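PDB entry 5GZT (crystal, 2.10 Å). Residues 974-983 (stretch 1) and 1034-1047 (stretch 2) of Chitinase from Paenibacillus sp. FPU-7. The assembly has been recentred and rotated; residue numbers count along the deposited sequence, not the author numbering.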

# COMPACT_ATOMS: atom_id res chain seq x y z
N GLY B 974 -14.85 26.21 -15.40
CA GLY B 974 -15.40 27.60 -15.31
C GLY B 974 -16.58 27.70 -14.33
O GLY B 974 -16.73 26.83 -13.47
N SER B 975 -17.48 28.66 -14.53
CA SER B 975 -18.52 29.05 -13.52
C SER B 975 -19.56 27.98 -13.22
O SER B 975 -20.14 27.98 -12.15
N TRP B 976 -19.76 27.07 -14.15
CA TRP B 976 -20.60 25.91 -13.91
C TRP B 976 -20.07 25.00 -12.77
O TRP B 976 -20.79 24.13 -12.33
N GLU B 977 -18.84 25.19 -12.30
CA GLU B 977 -18.31 24.43 -11.15
C GLU B 977 -17.97 25.45 -10.08
O GLU B 977 -17.85 26.65 -10.37
N SER B 978 -17.79 24.96 -8.85
CA SER B 978 -17.53 25.83 -7.69
C SER B 978 -16.08 25.84 -7.27
O SER B 978 -15.70 26.68 -6.48
N LYS B 979 -15.27 24.92 -7.78
CA LYS B 979 -13.89 24.78 -7.41
C LYS B 979 -13.02 25.36 -8.52
O LYS B 979 -13.35 25.25 -9.68
N THR B 980 -11.93 26.01 -8.17
CA THR B 980 -11.13 26.68 -9.17
C THR B 980 -10.13 25.66 -9.80
O THR B 980 -9.80 24.60 -9.20
N ALA B 981 -9.62 26.03 -10.98
CA ALA B 981 -8.69 25.18 -11.77
C ALA B 981 -8.35 25.85 -13.10
O ALA B 981 -8.84 26.97 -13.39
N HIS B 982 -7.43 25.23 -13.86
CA HIS B 982 -6.94 25.86 -15.08
C HIS B 982 -7.90 25.48 -16.22
O HIS B 982 -8.21 24.25 -16.42
N GLN B 983 -8.41 26.51 -16.87
CA GLN B 983 -9.38 26.33 -18.01
C GLN B 983 -8.71 25.95 -19.34
O GLN B 983 -9.40 25.41 -20.20
N HIS B 1034 -3.09 31.21 -3.27
CA HIS B 1034 -3.55 32.22 -4.19
C HIS B 1034 -4.81 31.79 -4.96
O HIS B 1034 -4.96 32.13 -6.10
N GLY B 1035 -5.70 31.07 -4.30
CA GLY B 1035 -6.98 30.66 -4.91
C GLY B 1035 -6.96 29.43 -5.82
O GLY B 1035 -8.02 29.00 -6.27
N LEU B 1036 -5.78 28.82 -6.01
CA LEU B 1036 -5.63 27.73 -6.97
C LEU B 1036 -6.10 26.41 -6.41
O LEU B 1036 -5.59 25.97 -5.39
N PHE B 1037 -7.06 25.79 -7.08
CA PHE B 1037 -7.67 24.52 -6.65
C PHE B 1037 -8.33 24.68 -5.27
O PHE B 1037 -8.19 23.80 -4.40
N GLN B 1038 -9.05 25.79 -5.09
CA GLN B 1038 -9.83 26.08 -3.87
C GLN B 1038 -11.32 25.96 -4.12
O GLN B 1038 -11.82 26.30 -5.20
N GLN B 1039 -12.03 25.42 -3.15
CA GLN B 1039 -13.49 25.46 -3.14
C GLN B 1039 -13.94 26.95 -3.08
O GLN B 1039 -13.34 27.78 -2.39
N ALA B 1040 -14.90 27.33 -3.92
CA ALA B 1040 -15.35 28.73 -4.02
C ALA B 1040 -16.83 28.83 -3.64
O ALA B 1040 -17.56 27.84 -3.68
N GLY B 1041 -17.24 30.04 -3.26
CA GLY B 1041 -18.60 30.30 -2.83
C GLY B 1041 -19.62 30.59 -3.92
O GLY B 1041 -19.65 29.98 -4.97
N ASP B 1042 -20.48 31.55 -3.64
CA ASP B 1042 -21.58 31.89 -4.51
C ASP B 1042 -21.00 32.61 -5.71
O ASP B 1042 -20.17 33.53 -5.57
N GLN B 1043 -21.46 32.19 -6.89
CA GLN B 1043 -20.91 32.64 -8.16
C GLN B 1043 -21.78 33.66 -8.87
O GLN B 1043 -21.53 33.94 -10.02
N ALA B 1044 -22.78 34.23 -8.21
CA ALA B 1044 -23.67 35.16 -8.88
C ALA B 1044 -22.92 36.34 -9.46
O ALA B 1044 -23.33 36.90 -10.49
N LYS B 1045 -21.83 36.75 -8.83
CA LYS B 1045 -21.01 37.84 -9.41
C LYS B 1045 -19.81 37.30 -10.27
O LYS B 1045 -18.84 38.02 -10.53
N ASN B 1046 -19.88 36.06 -10.73
CA ASN B 1046 -18.78 35.47 -11.58
C ASN B 1046 -18.39 36.38 -12.75
O ASN B 1046 -19.30 36.91 -13.41
N PRO B 1047 -17.08 36.57 -13.05
CA PRO B 1047 -16.73 37.53 -14.17
C PRO B 1047 -17.03 37.06 -15.59
O PRO B 1047 -16.82 37.81 -16.50

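What holds the centre of the contact together? Thr980 does: its CA-to-CB bond points toward the other stretch, and with chi1 in p its hydroxyl reaches into the type II turn from Gly1035 to Gln1038. Thr980 OG1 donates to Gly1035 O at 2.6 Å and accepts from Gln1038 N, with 3.1 Å between Gln1038 N and Thr980 OG1, so the hydroxyl is satisfied both as donor and as acceptor. The backbone adds a third link, Thr980 N donating to Gln1038 O at 3.0 Å. That carbonyl also receives a CA-H...O contact from Lys979, with Lys979 CA 3.4 Å from Gln1038 O. The Gln1038 side chain (m, m) starts away from stretch 1 and serves its own turn, Gln1038 NE2 donating to Leu1036 O at 3.3 Å.

How are the polar groups paired where Lys979 and Gln1039 form a single beta bridge? Gln1039, with chi1 in t and chi2 in p, leaves its backbone sideways but brings its amide to Ser978, whose chi1 is p. Gln1039 NE2 donates to Ser978 OG at 2.8 Å and makes a weak bond of 3.3 Å to Ala1040 O. A water closes the other side of the link: it lies 2.7 Å from Ser978 OG and donates to Gln1039 OE1, also at 2.7 Å. Both ends of the amide are therefore used. Lys979 (t, t, m, t) runs alongside, its CE 3.1 Å from Gln1039 OE1.

Where is the apolar packing? It gathers around Phe1037, whose CA-to-CB bond points away overall, although chi1 in m brings the ring back to stretch 1. Ala981 CB sits at the ring edge, 3.8 Å from Phe1037 CE1. The His982 ring, chi1 also m, meets Phe1037 obliquely, with planes at 83° and His982 CD2 3.9 Å from Phe1037 CZ. Leu1036, chi1 t and chi2 p, brings its CD1 to 3.7 Å from His982 CE1. The imidazole is not left wholly to apolar neighbours, since His982 NE2 is hydrogen-bonded elsewhere in the structure.

What joins the far end, near Ser975? Ser975 (p) and Asn1046 (t) both point toward the opposing stretch, and Ser975 CB packs 3.1 Å from Asn1046 ND2. Their polar link runs through a water 2.6 Å from Ser975 OG, which donates a weak 3.4 Å bond to Asn1046 OD1. Asn1046 ND2 instead donates to Gln1043 OE1 at 3.1 Å, while Gln1043 NE2 donates to Gly1041 O at 3.0 Å.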

# COMPACT_ATOMS: atom_id res chain seq x y z
CB SER B 975 -19.19 30.38 -13.91
OG SER B 975 -19.76 30.33 -15.20
CB TRP B 976 -20.85 25.11 -15.19
CG TRP B 976 -19.59 24.49 -15.84
CD1 TRP B 976 -19.08 23.23 -15.63
CD2 TRP B 976 -18.72 25.12 -16.77
NE1 TRP B 976 -17.92 23.06 -16.37
CE2 TRP B 976 -17.70 24.20 -17.09
CE3 TRP B 976 -18.72 26.38 -17.40
CZ2 TRP B 976 -16.69 24.51 -17.97
CZ3 TRP B 976 -17.71 26.68 -18.29
CH2 TRP B 976 -16.71 25.77 -18.56
CB GLU B 977 -17.01 23.68 -11.52
CG GLU B 977 -17.10 22.84 -12.78
CD GLU B 977 -15.75 22.61 -13.46
OE1 GLU B 977 -14.91 23.53 -13.54
OE2 GLU B 977 -15.54 21.49 -13.88
CB SER B 978 -18.39 25.39 -6.51
OG SER B 978 -18.13 24.03 -6.18
CB LYS B 979 -13.62 23.31 -7.18
CG LYS B 979 -12.34 23.10 -6.41
CD LYS B 979 -12.22 21.69 -5.82
CE LYS B 979 -13.21 21.49 -4.68
NZ LYS B 979 -12.88 20.37 -3.76
CB THR B 980 -10.34 27.85 -8.59
OG1 THR B 980 -9.31 27.34 -7.72
CG2 THR B 980 -11.28 28.82 -7.86
CB ALA B 981 -9.27 23.77 -11.97
CB HIS B 982 -5.58 25.35 -15.40
CG HIS B 982 -4.55 25.66 -14.36
ND1 HIS B 982 -4.17 26.95 -14.05
CD2 HIS B 982 -3.76 24.83 -13.63
CE1 HIS B 982 -3.23 26.91 -13.12
NE2 HIS B 982 -2.93 25.64 -12.88
CB GLN B 983 -10.27 27.56 -18.22
CG GLN B 983 -9.59 28.83 -18.74
CD GLN B 983 -10.03 29.28 -20.14
OE1 GLN B 983 -10.64 28.50 -20.96
NE2 GLN B 983 -9.68 30.53 -20.46
CB HIS B 1034 -2.45 32.61 -5.15
CG HIS B 1034 -1.12 32.78 -4.50
ND1 HIS B 1034 -0.86 33.76 -3.57
CD2 HIS B 1034 0.04 32.09 -4.66
CE1 HIS B 1034 0.40 33.67 -3.18
NE2 HIS B 1034 0.97 32.67 -3.83
CB LEU B 1036 -4.16 27.59 -7.38
CG LEU B 1036 -3.83 26.46 -8.36
CD1 LEU B 1036 -4.56 26.71 -9.67
CD2 LEU B 1036 -2.29 26.40 -8.55
CB PHE B 1037 -6.69 23.31 -6.69
CG PHE B 1037 -5.94 23.14 -8.01
CD1 PHE B 1037 -6.65 23.04 -9.23
CD2 PHE B 1037 -4.56 23.01 -8.04
CE1 PHE B 1037 -5.96 22.86 -10.44
CE2 PHE B 1037 -3.86 22.83 -9.25
CZ PHE B 1037 -4.57 22.79 -10.43
CB GLN B 1038 -9.48 27.48 -3.35
CG GLN B 1038 -8.03 27.60 -2.89
CD GLN B 1038 -7.60 26.49 -1.93
OE1 GLN B 1038 -8.23 26.26 -0.91
NE2 GLN B 1038 -6.52 25.80 -2.27
CB GLN B 1039 -14.00 24.62 -1.98
CG GLN B 1039 -15.51 24.52 -1.88
CD GLN B 1039 -16.16 23.89 -3.11
OE1 GLN B 1039 -15.75 22.81 -3.56
NE2 GLN B 1039 -17.19 24.56 -3.64
CB ALA B 1040 -15.11 29.31 -5.40
CB ASP B 1042 -22.59 32.76 -3.75
CG ASP B 1042 -23.70 33.26 -4.63
OD1 ASP B 1042 -24.68 32.52 -4.81
OD2 ASP B 1042 -23.57 34.40 -5.14
CB GLN B 1043 -20.72 31.42 -9.09
CG GLN B 1043 -19.55 30.55 -8.70
CD GLN B 1043 -18.36 31.39 -8.31
OE1 GLN B 1043 -17.96 32.30 -9.04
NE2 GLN B 1043 -17.86 31.17 -7.13
CB ALA B 1044 -24.78 35.62 -7.93
CB LYS B 1045 -20.49 38.75 -8.31
CG LYS B 1045 -21.43 38.94 -7.16
CD LYS B 1045 -21.20 40.25 -6.45
CE LYS B 1045 -21.68 40.16 -5.00
NZ LYS B 1045 -21.77 41.52 -4.39
CB ASN B 1046 -19.25 34.10 -12.09
CG ASN B 1046 -18.15 33.33 -12.77
OD1 ASN B 1046 -17.77 33.66 -13.88
ND2 ASN B 1046 -17.62 32.31 -12.09
CB PRO B 1047 -15.21 37.72 -14.02
CG PRO B 1047 -14.76 36.40 -13.47
CD PRO B 1047 -15.87 35.88 -12.56
O HOH W 1 -20.09 32.74 -16.21
O HOH W 2 -17.14 21.62 -5.58